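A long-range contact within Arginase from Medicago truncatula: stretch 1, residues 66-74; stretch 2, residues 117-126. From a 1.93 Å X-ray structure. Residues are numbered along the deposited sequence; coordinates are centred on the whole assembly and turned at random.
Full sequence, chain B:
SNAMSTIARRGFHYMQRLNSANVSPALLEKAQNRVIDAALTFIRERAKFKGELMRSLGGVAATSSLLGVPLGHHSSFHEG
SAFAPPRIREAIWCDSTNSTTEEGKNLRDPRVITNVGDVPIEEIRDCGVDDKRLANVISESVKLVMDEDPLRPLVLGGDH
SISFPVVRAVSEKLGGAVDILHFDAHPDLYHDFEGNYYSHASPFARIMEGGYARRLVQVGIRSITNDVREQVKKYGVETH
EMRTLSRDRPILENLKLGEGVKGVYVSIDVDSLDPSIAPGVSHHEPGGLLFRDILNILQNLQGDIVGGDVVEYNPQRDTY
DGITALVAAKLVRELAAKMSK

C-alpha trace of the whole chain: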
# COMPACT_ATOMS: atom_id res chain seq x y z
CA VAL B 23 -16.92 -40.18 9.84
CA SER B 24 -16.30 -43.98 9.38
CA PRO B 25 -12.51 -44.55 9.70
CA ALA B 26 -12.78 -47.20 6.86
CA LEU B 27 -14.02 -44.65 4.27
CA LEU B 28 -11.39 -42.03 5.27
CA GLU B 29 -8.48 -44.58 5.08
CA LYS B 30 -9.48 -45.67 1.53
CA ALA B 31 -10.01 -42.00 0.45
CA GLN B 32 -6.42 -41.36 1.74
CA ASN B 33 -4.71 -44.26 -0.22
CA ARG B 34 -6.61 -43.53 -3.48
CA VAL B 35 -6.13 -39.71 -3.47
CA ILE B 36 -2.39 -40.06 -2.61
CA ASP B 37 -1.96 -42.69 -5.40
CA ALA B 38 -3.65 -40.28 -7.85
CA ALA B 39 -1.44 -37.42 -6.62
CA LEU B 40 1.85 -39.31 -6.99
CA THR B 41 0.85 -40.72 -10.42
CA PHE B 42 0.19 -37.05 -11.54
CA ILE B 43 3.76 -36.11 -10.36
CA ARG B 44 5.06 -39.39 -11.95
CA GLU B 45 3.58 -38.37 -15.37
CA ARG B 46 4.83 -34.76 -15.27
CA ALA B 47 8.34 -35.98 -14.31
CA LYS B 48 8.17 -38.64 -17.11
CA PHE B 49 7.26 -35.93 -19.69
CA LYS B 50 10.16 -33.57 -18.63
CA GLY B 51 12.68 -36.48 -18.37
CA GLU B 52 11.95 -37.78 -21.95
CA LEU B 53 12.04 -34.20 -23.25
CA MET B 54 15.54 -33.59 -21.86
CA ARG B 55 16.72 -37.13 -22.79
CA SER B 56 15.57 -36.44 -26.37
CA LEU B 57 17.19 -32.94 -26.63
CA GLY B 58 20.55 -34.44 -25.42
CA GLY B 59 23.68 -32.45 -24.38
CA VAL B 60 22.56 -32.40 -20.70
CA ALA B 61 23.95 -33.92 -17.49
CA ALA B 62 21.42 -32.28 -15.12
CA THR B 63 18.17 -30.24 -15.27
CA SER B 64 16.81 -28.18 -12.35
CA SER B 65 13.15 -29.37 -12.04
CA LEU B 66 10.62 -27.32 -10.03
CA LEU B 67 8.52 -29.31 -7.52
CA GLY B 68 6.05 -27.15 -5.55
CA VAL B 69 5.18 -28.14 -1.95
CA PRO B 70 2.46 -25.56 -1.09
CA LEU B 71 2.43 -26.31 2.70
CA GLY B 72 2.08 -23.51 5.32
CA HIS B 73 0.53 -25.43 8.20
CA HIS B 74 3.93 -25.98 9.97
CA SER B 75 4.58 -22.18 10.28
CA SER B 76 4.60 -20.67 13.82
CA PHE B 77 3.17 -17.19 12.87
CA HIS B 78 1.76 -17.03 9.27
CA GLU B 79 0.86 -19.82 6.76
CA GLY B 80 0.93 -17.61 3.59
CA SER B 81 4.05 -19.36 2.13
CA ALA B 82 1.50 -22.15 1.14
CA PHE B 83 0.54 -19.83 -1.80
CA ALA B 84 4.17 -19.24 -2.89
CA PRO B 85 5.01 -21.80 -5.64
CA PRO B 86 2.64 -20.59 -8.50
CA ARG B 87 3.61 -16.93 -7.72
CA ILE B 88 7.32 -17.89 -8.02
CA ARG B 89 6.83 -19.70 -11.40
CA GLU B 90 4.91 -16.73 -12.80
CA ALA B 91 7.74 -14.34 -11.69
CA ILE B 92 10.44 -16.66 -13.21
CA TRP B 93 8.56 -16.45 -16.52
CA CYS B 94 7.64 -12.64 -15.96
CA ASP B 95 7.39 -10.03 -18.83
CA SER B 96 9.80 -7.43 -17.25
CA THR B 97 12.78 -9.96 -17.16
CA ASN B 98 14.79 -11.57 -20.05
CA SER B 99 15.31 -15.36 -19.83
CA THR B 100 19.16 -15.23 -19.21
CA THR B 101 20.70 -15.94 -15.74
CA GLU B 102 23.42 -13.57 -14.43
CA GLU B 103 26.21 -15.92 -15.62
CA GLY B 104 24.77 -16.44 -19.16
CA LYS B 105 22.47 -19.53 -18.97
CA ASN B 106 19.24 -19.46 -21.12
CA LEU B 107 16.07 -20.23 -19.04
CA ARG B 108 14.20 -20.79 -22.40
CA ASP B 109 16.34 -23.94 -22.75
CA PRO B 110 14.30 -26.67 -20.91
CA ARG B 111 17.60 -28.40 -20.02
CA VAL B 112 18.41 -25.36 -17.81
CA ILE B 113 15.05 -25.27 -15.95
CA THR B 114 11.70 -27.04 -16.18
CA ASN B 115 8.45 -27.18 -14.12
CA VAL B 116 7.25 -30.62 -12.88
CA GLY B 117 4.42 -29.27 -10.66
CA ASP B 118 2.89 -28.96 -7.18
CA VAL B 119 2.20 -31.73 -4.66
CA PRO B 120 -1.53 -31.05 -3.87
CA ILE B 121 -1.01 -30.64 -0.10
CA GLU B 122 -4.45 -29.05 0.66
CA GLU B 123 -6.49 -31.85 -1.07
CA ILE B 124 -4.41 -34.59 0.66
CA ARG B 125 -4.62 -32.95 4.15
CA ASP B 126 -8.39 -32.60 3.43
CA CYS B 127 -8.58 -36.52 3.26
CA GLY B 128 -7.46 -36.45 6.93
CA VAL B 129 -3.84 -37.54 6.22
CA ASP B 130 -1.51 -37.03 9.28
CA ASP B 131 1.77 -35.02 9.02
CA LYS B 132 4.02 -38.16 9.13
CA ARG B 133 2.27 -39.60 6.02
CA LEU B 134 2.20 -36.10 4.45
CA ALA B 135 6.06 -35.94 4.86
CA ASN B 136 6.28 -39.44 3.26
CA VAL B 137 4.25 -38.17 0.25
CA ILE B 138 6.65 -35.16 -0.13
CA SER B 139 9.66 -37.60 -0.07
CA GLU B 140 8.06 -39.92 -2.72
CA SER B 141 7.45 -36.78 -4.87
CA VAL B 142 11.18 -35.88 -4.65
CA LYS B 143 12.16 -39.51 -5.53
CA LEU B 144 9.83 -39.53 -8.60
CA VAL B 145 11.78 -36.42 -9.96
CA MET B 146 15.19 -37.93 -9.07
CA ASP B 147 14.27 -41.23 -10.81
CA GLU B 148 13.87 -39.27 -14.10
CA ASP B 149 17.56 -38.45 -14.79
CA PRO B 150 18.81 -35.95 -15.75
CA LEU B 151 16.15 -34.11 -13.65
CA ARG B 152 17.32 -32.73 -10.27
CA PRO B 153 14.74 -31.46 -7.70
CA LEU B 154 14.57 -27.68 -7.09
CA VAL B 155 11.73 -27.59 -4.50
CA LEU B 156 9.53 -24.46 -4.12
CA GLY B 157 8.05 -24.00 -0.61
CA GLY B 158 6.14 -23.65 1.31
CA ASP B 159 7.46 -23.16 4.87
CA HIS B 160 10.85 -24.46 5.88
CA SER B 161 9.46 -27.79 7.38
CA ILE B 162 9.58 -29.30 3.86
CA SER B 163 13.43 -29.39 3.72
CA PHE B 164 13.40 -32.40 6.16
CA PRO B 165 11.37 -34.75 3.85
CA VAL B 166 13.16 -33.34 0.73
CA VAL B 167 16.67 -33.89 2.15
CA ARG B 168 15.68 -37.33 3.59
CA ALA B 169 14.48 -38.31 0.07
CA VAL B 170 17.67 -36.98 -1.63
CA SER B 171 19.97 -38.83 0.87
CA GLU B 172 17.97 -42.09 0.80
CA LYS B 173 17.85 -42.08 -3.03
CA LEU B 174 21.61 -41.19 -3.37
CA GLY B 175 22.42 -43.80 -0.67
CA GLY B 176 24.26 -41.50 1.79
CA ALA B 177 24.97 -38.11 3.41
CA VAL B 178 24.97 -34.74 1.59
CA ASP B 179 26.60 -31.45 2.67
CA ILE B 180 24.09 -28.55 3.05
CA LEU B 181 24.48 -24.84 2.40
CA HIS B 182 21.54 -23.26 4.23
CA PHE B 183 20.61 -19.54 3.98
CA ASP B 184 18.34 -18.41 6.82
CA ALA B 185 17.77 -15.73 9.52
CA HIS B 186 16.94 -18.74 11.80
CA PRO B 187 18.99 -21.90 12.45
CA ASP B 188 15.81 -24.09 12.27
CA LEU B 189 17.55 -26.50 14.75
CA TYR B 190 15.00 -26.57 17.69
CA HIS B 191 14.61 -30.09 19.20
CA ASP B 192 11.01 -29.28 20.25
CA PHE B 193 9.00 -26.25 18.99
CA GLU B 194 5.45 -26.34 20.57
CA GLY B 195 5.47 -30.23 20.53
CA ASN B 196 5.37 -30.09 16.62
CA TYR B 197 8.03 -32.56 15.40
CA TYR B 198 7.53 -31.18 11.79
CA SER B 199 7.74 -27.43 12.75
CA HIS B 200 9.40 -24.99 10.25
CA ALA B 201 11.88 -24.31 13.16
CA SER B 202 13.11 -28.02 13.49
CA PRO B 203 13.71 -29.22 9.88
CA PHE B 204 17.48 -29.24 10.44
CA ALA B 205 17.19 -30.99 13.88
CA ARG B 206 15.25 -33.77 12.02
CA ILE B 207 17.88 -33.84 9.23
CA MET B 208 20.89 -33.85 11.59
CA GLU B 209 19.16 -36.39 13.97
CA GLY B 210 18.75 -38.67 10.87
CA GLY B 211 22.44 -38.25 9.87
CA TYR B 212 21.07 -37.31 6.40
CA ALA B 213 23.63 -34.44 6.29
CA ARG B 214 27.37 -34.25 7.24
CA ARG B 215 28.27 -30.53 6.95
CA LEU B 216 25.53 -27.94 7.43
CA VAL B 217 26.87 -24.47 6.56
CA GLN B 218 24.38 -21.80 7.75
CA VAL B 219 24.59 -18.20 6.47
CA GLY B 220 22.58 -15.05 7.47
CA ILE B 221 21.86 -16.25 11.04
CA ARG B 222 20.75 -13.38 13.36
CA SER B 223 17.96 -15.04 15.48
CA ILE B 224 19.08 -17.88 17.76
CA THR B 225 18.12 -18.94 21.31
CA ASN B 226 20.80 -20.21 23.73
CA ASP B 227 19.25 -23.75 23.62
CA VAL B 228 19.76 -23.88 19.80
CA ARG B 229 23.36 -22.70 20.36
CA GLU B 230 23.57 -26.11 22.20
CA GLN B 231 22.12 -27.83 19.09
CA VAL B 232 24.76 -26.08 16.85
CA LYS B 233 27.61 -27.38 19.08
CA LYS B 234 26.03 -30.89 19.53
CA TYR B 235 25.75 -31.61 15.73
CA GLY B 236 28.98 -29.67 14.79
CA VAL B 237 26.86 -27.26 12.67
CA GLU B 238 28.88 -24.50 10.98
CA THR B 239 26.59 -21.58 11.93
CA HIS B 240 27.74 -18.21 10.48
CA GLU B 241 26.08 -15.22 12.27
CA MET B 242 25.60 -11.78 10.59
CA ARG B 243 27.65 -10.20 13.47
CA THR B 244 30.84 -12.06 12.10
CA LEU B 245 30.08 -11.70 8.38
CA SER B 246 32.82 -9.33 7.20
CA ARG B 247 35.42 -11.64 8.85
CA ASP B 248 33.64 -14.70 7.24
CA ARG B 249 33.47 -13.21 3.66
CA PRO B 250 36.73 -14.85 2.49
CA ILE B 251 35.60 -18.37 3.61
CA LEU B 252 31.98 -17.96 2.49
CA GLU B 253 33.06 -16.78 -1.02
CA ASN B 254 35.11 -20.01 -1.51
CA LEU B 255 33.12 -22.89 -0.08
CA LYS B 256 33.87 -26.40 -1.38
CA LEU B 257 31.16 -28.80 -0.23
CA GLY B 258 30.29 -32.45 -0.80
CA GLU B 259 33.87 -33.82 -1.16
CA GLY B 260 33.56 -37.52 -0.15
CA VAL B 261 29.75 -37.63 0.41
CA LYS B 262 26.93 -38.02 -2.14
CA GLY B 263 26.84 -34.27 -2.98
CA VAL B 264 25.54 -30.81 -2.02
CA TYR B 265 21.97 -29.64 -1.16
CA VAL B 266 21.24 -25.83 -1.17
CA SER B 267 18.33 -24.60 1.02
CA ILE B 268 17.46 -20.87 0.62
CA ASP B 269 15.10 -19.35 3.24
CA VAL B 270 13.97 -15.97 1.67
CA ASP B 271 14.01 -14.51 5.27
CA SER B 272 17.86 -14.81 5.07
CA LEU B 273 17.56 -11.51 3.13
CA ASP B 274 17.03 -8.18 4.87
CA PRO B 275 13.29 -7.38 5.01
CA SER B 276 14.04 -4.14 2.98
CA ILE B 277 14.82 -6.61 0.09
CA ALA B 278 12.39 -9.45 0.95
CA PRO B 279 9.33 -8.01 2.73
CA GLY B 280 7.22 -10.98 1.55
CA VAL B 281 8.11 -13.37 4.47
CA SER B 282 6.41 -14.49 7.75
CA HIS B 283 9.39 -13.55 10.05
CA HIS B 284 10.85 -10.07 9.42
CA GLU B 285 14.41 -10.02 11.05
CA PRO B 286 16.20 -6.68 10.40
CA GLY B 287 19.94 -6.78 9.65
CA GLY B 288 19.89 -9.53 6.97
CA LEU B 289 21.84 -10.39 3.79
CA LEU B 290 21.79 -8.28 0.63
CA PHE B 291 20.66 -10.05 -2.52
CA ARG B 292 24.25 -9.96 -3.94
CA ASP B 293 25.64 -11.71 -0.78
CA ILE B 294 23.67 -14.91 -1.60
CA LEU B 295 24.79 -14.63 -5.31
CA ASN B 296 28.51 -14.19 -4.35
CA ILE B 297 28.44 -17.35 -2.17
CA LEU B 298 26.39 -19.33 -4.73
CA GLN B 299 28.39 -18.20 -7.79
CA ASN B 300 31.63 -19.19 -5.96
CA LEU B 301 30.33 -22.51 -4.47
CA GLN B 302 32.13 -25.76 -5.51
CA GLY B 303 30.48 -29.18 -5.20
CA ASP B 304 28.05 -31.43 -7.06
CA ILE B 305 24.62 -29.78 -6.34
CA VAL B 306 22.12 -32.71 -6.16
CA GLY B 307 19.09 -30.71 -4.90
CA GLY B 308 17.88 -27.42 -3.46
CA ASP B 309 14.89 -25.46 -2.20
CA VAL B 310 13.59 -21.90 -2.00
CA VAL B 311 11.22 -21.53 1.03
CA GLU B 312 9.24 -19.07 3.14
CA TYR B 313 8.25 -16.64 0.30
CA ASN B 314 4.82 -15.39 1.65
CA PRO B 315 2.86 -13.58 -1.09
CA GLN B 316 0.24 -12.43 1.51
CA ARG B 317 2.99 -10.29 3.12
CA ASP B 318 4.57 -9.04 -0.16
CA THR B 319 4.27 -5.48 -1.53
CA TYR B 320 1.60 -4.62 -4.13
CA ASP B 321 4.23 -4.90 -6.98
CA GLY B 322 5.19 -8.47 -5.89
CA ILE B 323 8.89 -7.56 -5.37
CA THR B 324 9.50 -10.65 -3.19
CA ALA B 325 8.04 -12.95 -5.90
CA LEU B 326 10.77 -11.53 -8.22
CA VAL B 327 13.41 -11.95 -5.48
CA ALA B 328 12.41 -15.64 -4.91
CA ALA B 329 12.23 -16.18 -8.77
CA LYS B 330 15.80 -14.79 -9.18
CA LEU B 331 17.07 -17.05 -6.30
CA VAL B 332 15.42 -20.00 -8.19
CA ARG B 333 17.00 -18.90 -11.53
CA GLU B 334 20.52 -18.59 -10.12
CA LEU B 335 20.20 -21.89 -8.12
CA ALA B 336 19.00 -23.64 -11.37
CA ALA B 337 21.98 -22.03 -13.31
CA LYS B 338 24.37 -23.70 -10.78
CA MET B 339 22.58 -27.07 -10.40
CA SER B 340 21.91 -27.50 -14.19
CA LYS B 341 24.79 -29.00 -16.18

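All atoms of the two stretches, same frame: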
# COMPACT_ATOMS: atom_id res chain seq x y z
N LEU B 66 11.39 -27.96 -11.09
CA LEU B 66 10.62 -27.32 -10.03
C LEU B 66 9.57 -28.32 -9.55
O LEU B 66 8.73 -28.74 -10.33
CB LEU B 66 9.99 -26.03 -10.55
CG LEU B 66 10.98 -25.08 -11.20
CD1 LEU B 66 10.37 -23.70 -11.43
CD2 LEU B 66 12.19 -24.97 -10.33
N LEU B 67 9.60 -28.61 -8.27
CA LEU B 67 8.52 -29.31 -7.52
C LEU B 67 8.04 -28.38 -6.41
O LEU B 67 8.84 -28.04 -5.52
CB LEU B 67 9.09 -30.64 -7.01
CG LEU B 67 8.11 -31.54 -6.27
CD1 LEU B 67 7.24 -32.29 -7.27
CD2 LEU B 67 8.84 -32.51 -5.36
N GLY B 68 6.80 -27.90 -6.55
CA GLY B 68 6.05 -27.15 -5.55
C GLY B 68 5.57 -28.05 -4.41
O GLY B 68 5.07 -29.19 -4.67
N VAL B 69 5.77 -27.55 -3.18
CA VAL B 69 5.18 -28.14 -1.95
C VAL B 69 4.51 -26.98 -1.21
O VAL B 69 5.14 -26.34 -0.37
CB VAL B 69 6.25 -28.87 -1.14
CG1 VAL B 69 5.62 -29.60 0.03
CG2 VAL B 69 7.07 -29.81 -2.01
N PRO B 70 3.25 -26.66 -1.64
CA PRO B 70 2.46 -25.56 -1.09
C PRO B 70 1.85 -25.91 0.28
O PRO B 70 0.71 -26.17 0.37
CB PRO B 70 1.38 -25.38 -2.15
CG PRO B 70 1.19 -26.80 -2.70
CD PRO B 70 2.59 -27.35 -2.77
N LEU B 71 2.71 -25.92 1.30
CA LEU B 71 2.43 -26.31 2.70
C LEU B 71 2.86 -25.16 3.61
O LEU B 71 4.04 -24.74 3.56
CB LEU B 71 3.23 -27.57 2.94
CG LEU B 71 3.07 -28.21 4.30
CD1 LEU B 71 3.49 -29.67 4.21
CD2 LEU B 71 3.87 -27.45 5.36
N GLY B 72 1.91 -24.64 4.38
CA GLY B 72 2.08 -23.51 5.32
C GLY B 72 1.73 -23.91 6.71
O GLY B 72 2.01 -23.11 7.63
N HIS B 73 1.20 -25.13 6.91
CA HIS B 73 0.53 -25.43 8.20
C HIS B 73 1.56 -25.71 9.31
O HIS B 73 1.15 -25.98 10.46
CB HIS B 73 -0.54 -26.51 8.05
CG HIS B 73 -0.01 -27.88 7.84
ND1 HIS B 73 0.40 -28.31 6.61
CD2 HIS B 73 0.12 -28.93 8.69
CE1 HIS B 73 0.81 -29.56 6.72
NE2 HIS B 73 0.63 -29.98 8.00
N HIS B 74 2.85 -25.69 9.00
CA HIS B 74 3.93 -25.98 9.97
C HIS B 74 4.52 -24.66 10.46
O HIS B 74 5.38 -24.71 11.30
CB HIS B 74 4.96 -26.96 9.36
CG HIS B 74 4.45 -28.36 9.31
ND1 HIS B 74 3.54 -28.85 10.24
CD2 HIS B 74 4.66 -29.37 8.43
CE1 HIS B 74 3.23 -30.09 9.96
NE2 HIS B 74 3.90 -30.44 8.84
N GLY B 117 5.72 -29.76 -11.17
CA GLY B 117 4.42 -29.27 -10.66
C GLY B 117 4.36 -29.27 -9.15
O GLY B 117 5.40 -29.28 -8.54
N ASP B 118 3.15 -29.18 -8.60
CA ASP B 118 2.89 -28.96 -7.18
C ASP B 118 2.34 -30.26 -6.64
O ASP B 118 1.44 -30.83 -7.26
CB ASP B 118 1.95 -27.77 -6.98
CG ASP B 118 2.57 -26.42 -7.25
OD1 ASP B 118 3.72 -26.37 -7.67
OD2 ASP B 118 1.90 -25.43 -7.03
N VAL B 119 2.88 -30.73 -5.52
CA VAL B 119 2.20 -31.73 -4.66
C VAL B 119 0.95 -31.05 -4.09
O VAL B 119 1.10 -30.07 -3.36
CB VAL B 119 3.07 -32.22 -3.51
CG1 VAL B 119 2.29 -33.19 -2.61
CG2 VAL B 119 4.38 -32.83 -4.02
N PRO B 120 -0.26 -31.61 -4.34
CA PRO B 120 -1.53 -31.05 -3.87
C PRO B 120 -1.80 -31.29 -2.37
O PRO B 120 -2.65 -32.14 -1.95
CB PRO B 120 -2.56 -31.79 -4.73
CG PRO B 120 -1.93 -33.13 -5.00
CD PRO B 120 -0.44 -32.85 -5.12
N ILE B 121 -1.08 -30.51 -1.57
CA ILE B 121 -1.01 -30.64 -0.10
C ILE B 121 -2.43 -30.49 0.49
O ILE B 121 -2.85 -31.35 1.30
CB ILE B 121 -0.03 -29.59 0.46
CG1 ILE B 121 1.40 -29.83 -0.05
CG2 ILE B 121 -0.09 -29.58 1.99
CD1 ILE B 121 1.97 -31.19 0.36
N GLU B 122 -3.11 -29.41 0.12
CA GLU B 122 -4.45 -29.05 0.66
C GLU B 122 -5.41 -30.24 0.45
O GLU B 122 -6.05 -30.68 1.42
CB GLU B 122 -4.95 -27.75 0.01
CG GLU B 122 -6.42 -27.40 0.28
CD GLU B 122 -6.98 -26.04 -0.20
OE1 GLU B 122 -6.54 -25.48 -1.24
OE2 GLU B 122 -7.92 -25.54 0.44
N GLU B 123 -5.55 -30.74 -0.76
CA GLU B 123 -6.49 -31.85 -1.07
C GLU B 123 -6.14 -33.15 -0.31
O GLU B 123 -7.06 -33.87 0.17
CB GLU B 123 -6.53 -32.09 -2.57
CG GLU B 123 -7.06 -30.90 -3.36
CD GLU B 123 -6.00 -29.92 -3.86
OE1 GLU B 123 -4.82 -29.98 -3.39
OE2 GLU B 123 -6.36 -29.05 -4.71
N ILE B 124 -4.86 -33.41 -0.12
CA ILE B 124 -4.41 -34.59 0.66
C ILE B 124 -4.71 -34.38 2.14
O ILE B 124 -5.28 -35.31 2.75
CB ILE B 124 -2.93 -34.87 0.43
CG1 ILE B 124 -2.71 -35.33 -1.01
CG2 ILE B 124 -2.45 -35.88 1.46
CD1 ILE B 124 -1.27 -35.25 -1.41
N ARG B 125 -4.31 -33.25 2.72
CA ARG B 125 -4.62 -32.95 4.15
C ARG B 125 -6.13 -33.10 4.30
O ARG B 125 -6.57 -33.70 5.27
CB ARG B 125 -4.21 -31.53 4.58
CG ARG B 125 -2.79 -31.42 5.13
CD ARG B 125 -2.31 -30.06 5.62
NE ARG B 125 -3.08 -29.37 6.67
CZ ARG B 125 -3.13 -29.70 7.97
NH1 ARG B 125 -3.83 -28.96 8.81
NH2 ARG B 125 -2.53 -30.79 8.43
N ASP B 126 -6.90 -32.57 3.36
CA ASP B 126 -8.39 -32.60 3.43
C ASP B 126 -8.95 -34.04 3.39
O ASP B 126 -10.14 -34.16 3.52
CB ASP B 126 -9.07 -31.75 2.34
CG ASP B 126 -10.58 -31.64 2.54
OD1 ASP B 126 -11.00 -31.35 3.68
OD2 ASP B 126 -11.34 -31.90 1.60
O HOH W 1 -1.87 -26.43 -0.95

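Where two parallel strands part, side chains commonly take over the contact that backbone hydrogen bonds began, and this arginase offers a compact example. Strand residues Leu-67 and Gly-68 pair in parallel with Gly-117 and Asp-118. Gly-117 N donates to Leu-66 O (3.3 Å), Gly-68 N to Gly-117 O (2.8 Å), and Val-119 N to Gly-68 O (2.8 Å), so Gly-117 bridges the residues on either side of Leu-67, and Gly-68 those on either side of Asp-118, as parallel strands do.

Both glycines are explicable. Gly-117 has phi/psi of 152/-163°, where a CB would jam against the preceding carbonyl oxygen. At Gly-68 the obstacle is on the neighbouring strand, on the same face of the sheet: Asp-118, in the m rotamer, brings OD1 to 3.2 Å from Gly-68 CA, and an ideal CB there would sit 1.9 Å from that oxygen. Both Asp-118 carboxylate oxygens are hydrogen-bonded elsewhere in the structure.

Beyond the ladder, Ile-121, at the start of a helix, points toward the first stretch and buries the largest area of any residue here. With chi1 and chi2 both m, its side chain packs against three neighbours: Ile-121 CD1 lies 4.0 Å from Val-69 CG1, Ile-121 CG1 3.9 Å from Pro-70 CD, and Ile-121 CG2 4.0 Å from Leu-71 CB. These contacts are apolar and depend on shape. A water adds a polar link, donating to Pro-70 O and accepting a weak hydrogen bond from Glu-122 N.

One helical turn later, Arg-125 meets His-73. The p rotamer of His-73 (chi1 73°) presents a ring face, while Arg-125, turning through chi3 of 56° after a t chi2 (-178°), lays its guanidinium flat upon it, with planes at 15° and Arg-125 NH2 3.2 Å from His-73 CD2. Arg-125 CD also sits over the ring, 3.5 Å from the His-73 centroid, in a CH-pi contact. The pairing is thus a stack, with cationic and aliphatic parts of one side chain covering the same imidazole.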